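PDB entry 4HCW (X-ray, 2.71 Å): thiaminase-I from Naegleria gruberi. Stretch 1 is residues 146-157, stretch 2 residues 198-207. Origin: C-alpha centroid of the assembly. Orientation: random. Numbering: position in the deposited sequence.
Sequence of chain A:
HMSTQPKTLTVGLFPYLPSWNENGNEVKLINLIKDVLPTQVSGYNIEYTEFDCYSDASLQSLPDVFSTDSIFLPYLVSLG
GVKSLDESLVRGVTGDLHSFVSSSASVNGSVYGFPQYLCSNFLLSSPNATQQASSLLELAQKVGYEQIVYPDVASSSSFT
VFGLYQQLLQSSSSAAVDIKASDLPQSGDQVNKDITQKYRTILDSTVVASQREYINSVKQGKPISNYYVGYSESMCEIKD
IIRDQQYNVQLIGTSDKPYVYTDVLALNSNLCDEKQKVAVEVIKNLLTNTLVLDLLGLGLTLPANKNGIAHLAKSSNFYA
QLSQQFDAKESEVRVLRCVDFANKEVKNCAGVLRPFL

Stretch 1, residues 146-157: EQIVYPDVASSS
Stretch 2 (198-207) KYRTILDSTV

Contact between residues 146-157 and 198-207 of Naegleria gruberi thiaminase-I, burying 664 Å² in all. Backbone: in the first stretch Glu 146 (54/77, positive phi) and Gln 147 (-133/-48) precede an extended run, Ile 148 to Tyr 150, whose last residue is the N-cap of a short helix, 151-155; Ser 156 then leaves helical geometry with positive phi (56/57). In the second, a helix already under way at Lys 198 runs into a type I turn from Leu 203 to Thr 206; Thr 206, which ends the turn (-102/134), and Val 207 (-81/137) are extended. The helix axes approach to 10.7 Å, their N-to-C directions 112° apart. Register: the CA atoms of Glu 146 and Ser 205 lie 4.1 Å apart, those of Val 153 and Leu 203 6.5 Å.

Hydrogen bonds across the contact are all between backbone atoms. Glu 146 N donates to Asp 204 O (2.7 Å). Ser 205 O accepts from both Gln 147 N (2.8 Å, 164°) and Ile 148 N (2.7 Å, bent to 136°). Val 207 N returns a bond to Ile 148 O (2.9 Å), which also receives a CA-H...O contact from Thr 206 CA (3.2 Å); Ile 148 and Thr 206 thus form a single beta bridge, CA atoms 4.8 Å apart.

Apolar packing: Val 153 (chi1 t) points toward the second stretch, its CG1 3.7 Å from Leu 203 CD1 and 4.0 Å from Tyr 199 CZ, meeting the tyrosine ring obliquely. Leu 203 (t, p) and Tyr 199 (chi1 t, chi2 -84°) start sideways but bring their ends nearer. Tyr 150 CB packs 3.6 Å from Thr 206 CG2, and Val 207 CG2 (chi1 t) lies 4.1 Å from Glu 146 CB.

Local support: Thr 206 OG1 (chi1 p) donates to Leu 203 O (2.7 Å), tying the turn's ends together.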

# COMPACT_ATOMS: atom_id res chain seq x y z
N GLU A 146 17.50 -16.40 10.65
CA GLU A 146 16.87 -15.51 11.63
C GLU A 146 17.67 -14.24 11.91
O GLU A 146 18.34 -14.13 12.94
CB GLU A 146 16.60 -16.26 12.95
CG GLU A 146 15.46 -17.26 12.87
CD GLU A 146 15.16 -17.90 14.21
OE1 GLU A 146 15.95 -17.69 15.16
OE2 GLU A 146 14.15 -18.62 14.32
N GLN A 147 17.59 -13.29 10.99
CA GLN A 147 18.30 -12.02 11.15
C GLN A 147 17.37 -10.84 10.86
O GLN A 147 17.32 -9.88 11.63
CB GLN A 147 19.52 -11.97 10.24
CG GLN A 147 20.77 -11.41 10.90
CD GLN A 147 21.28 -12.31 12.02
OE1 GLN A 147 21.17 -13.53 11.94
NE2 GLN A 147 21.83 -11.70 13.06
N ILE A 148 16.65 -10.92 9.74
CA ILE A 148 15.74 -9.86 9.33
C ILE A 148 14.46 -9.90 10.16
O ILE A 148 14.05 -10.96 10.64
CB ILE A 148 15.38 -10.00 7.83
CG1 ILE A 148 16.64 -10.28 7.01
CG2 ILE A 148 14.67 -8.76 7.32
CD1 ILE A 148 16.38 -10.42 5.53
N VAL A 149 13.83 -8.74 10.35
CA VAL A 149 12.52 -8.67 10.98
C VAL A 149 11.44 -8.40 9.94
O VAL A 149 11.47 -7.37 9.25
CB VAL A 149 12.46 -7.59 12.08
CG1 VAL A 149 11.02 -7.39 12.53
CG2 VAL A 149 13.34 -7.98 13.25
N TYR A 150 10.50 -9.32 9.82
CA TYR A 150 9.44 -9.23 8.82
C TYR A 150 8.18 -9.84 9.42
O TYR A 150 7.87 -11.00 9.16
CB TYR A 150 9.87 -9.98 7.56
CG TYR A 150 9.16 -9.56 6.28
CD1 TYR A 150 7.93 -8.92 6.32
CD2 TYR A 150 9.72 -9.83 5.04
CE1 TYR A 150 7.28 -8.55 5.15
CE2 TYR A 150 9.09 -9.46 3.87
CZ TYR A 150 7.87 -8.82 3.93
OH TYR A 150 7.23 -8.45 2.77
N PRO A 151 7.45 -9.05 10.23
CA PRO A 151 6.31 -9.50 11.04
C PRO A 151 5.22 -10.22 10.25
O PRO A 151 4.70 -11.22 10.73
CB PRO A 151 5.77 -8.20 11.62
CG PRO A 151 6.93 -7.27 11.62
CD PRO A 151 7.71 -7.61 10.39
N ASP A 152 4.89 -9.72 9.07
CA ASP A 152 3.84 -10.32 8.26
C ASP A 152 4.21 -11.72 7.76
O ASP A 152 3.36 -12.61 7.70
CB ASP A 152 3.46 -9.41 7.08
CG ASP A 152 2.64 -8.21 7.51
OD1 ASP A 152 1.97 -8.29 8.56
OD2 ASP A 152 2.65 -7.19 6.79
N VAL A 153 5.48 -11.91 7.41
CA VAL A 153 5.96 -13.21 6.97
C VAL A 153 6.09 -14.17 8.15
O VAL A 153 5.74 -15.34 8.05
CB VAL A 153 7.32 -13.10 6.26
CG1 VAL A 153 7.83 -14.47 5.86
CG2 VAL A 153 7.19 -12.21 5.04
N ALA A 154 6.57 -13.64 9.27
CA ALA A 154 6.72 -14.44 10.49
C ALA A 154 5.37 -14.93 11.00
O ALA A 154 5.28 -16.00 11.60
CB ALA A 154 7.44 -13.63 11.56
N SER A 155 4.33 -14.14 10.76
CA SER A 155 2.99 -14.48 11.21
C SER A 155 2.19 -15.14 10.08
O SER A 155 1.09 -15.65 10.31
CB SER A 155 2.26 -13.24 11.71
OG SER A 155 2.14 -12.26 10.69
N SER A 156 2.75 -15.11 8.88
CA SER A 156 2.11 -15.68 7.69
C SER A 156 0.72 -15.10 7.45
O SER A 156 -0.26 -15.83 7.39
CB SER A 156 2.04 -17.21 7.79
OG SER A 156 3.34 -17.78 7.80
N SER A 157 0.66 -13.78 7.31
CA SER A 157 -0.60 -13.10 7.01
C SER A 157 -1.09 -13.51 5.63
O SER A 157 -0.30 -13.61 4.69
CB SER A 157 -0.42 -11.58 7.08
OG SER A 157 0.01 -11.18 8.36
N LYS A 198 11.81 -20.44 -2.63
CA LYS A 198 12.26 -19.06 -2.46
C LYS A 198 11.69 -18.44 -1.19
O LYS A 198 12.40 -17.77 -0.44
CB LYS A 198 11.86 -18.21 -3.66
CG LYS A 198 12.26 -18.79 -5.01
CD LYS A 198 13.77 -18.82 -5.18
CE LYS A 198 14.15 -19.28 -6.57
NZ LYS A 198 13.56 -18.40 -7.62
N TYR A 199 10.40 -18.67 -0.96
CA TYR A 199 9.71 -18.12 0.21
C TYR A 199 10.31 -18.66 1.50
O TYR A 199 10.46 -17.93 2.48
CB TYR A 199 8.21 -18.47 0.14
CG TYR A 199 7.36 -17.80 1.20
CD1 TYR A 199 7.24 -18.34 2.47
CD2 TYR A 199 6.67 -16.62 0.93
CE1 TYR A 199 6.46 -17.74 3.44
CE2 TYR A 199 5.89 -16.01 1.89
CZ TYR A 199 5.79 -16.57 3.14
OH TYR A 199 5.01 -15.97 4.11
N ARG A 200 10.66 -19.94 1.49
CA ARG A 200 11.22 -20.59 2.67
C ARG A 200 12.59 -20.00 3.01
O ARG A 200 12.95 -19.89 4.19
CB ARG A 200 11.33 -22.10 2.46
CG ARG A 200 11.49 -22.91 3.73
CD ARG A 200 10.35 -22.63 4.70
NE ARG A 200 10.12 -23.75 5.61
CZ ARG A 200 10.76 -23.91 6.77
NH1 ARG A 200 10.48 -24.96 7.54
NH2 ARG A 200 11.67 -23.03 7.16
N THR A 201 13.34 -19.63 1.98
CA THR A 201 14.65 -19.01 2.16
C THR A 201 14.51 -17.70 2.94
O THR A 201 15.29 -17.42 3.85
CB THR A 201 15.33 -18.72 0.81
OG1 THR A 201 15.55 -19.96 0.12
CG2 THR A 201 16.66 -18.02 1.01
N ILE A 202 13.50 -16.91 2.57
CA ILE A 202 13.23 -15.64 3.22
C ILE A 202 12.68 -15.84 4.63
O ILE A 202 13.09 -15.17 5.57
CB ILE A 202 12.25 -14.79 2.40
CG1 ILE A 202 12.80 -14.58 0.99
CG2 ILE A 202 11.98 -13.46 3.08
CD1 ILE A 202 11.88 -13.79 0.09
N LEU A 203 11.75 -16.78 4.76
CA LEU A 203 11.13 -17.08 6.06
C LEU A 203 12.16 -17.54 7.09
O LEU A 203 12.04 -17.25 8.28
CB LEU A 203 10.03 -18.13 5.90
CG LEU A 203 9.33 -18.60 7.18
CD1 LEU A 203 8.73 -17.42 7.93
CD2 LEU A 203 8.27 -19.64 6.87
N ASP A 204 13.17 -18.27 6.63
CA ASP A 204 14.22 -18.77 7.51
C ASP A 204 15.13 -17.64 8.00
O ASP A 204 15.82 -17.78 9.01
CB ASP A 204 15.05 -19.85 6.82
CG ASP A 204 14.29 -21.16 6.67
OD1 ASP A 204 13.39 -21.42 7.49
OD2 ASP A 204 14.59 -21.92 5.73
N SER A 205 15.12 -16.53 7.28
CA SER A 205 15.94 -15.38 7.63
C SER A 205 15.18 -14.38 8.51
O SER A 205 15.73 -13.35 8.90
CB SER A 205 16.45 -14.68 6.38
OG SER A 205 17.28 -15.54 5.62
N THR A 206 13.93 -14.70 8.81
CA THR A 206 13.10 -13.81 9.62
C THR A 206 12.99 -14.28 11.06
O THR A 206 12.76 -15.46 11.32
CB THR A 206 11.68 -13.65 9.03
OG1 THR A 206 11.02 -14.92 9.03
CG2 THR A 206 11.75 -13.10 7.62
N VAL A 207 13.16 -13.35 11.99
CA VAL A 207 13.03 -13.66 13.41
C VAL A 207 11.56 -13.67 13.81
O VAL A 207 10.79 -12.80 13.40
CB VAL A 207 13.78 -12.63 14.27
CG1 VAL A 207 13.77 -13.04 15.74
CG2 VAL A 207 15.21 -12.45 13.78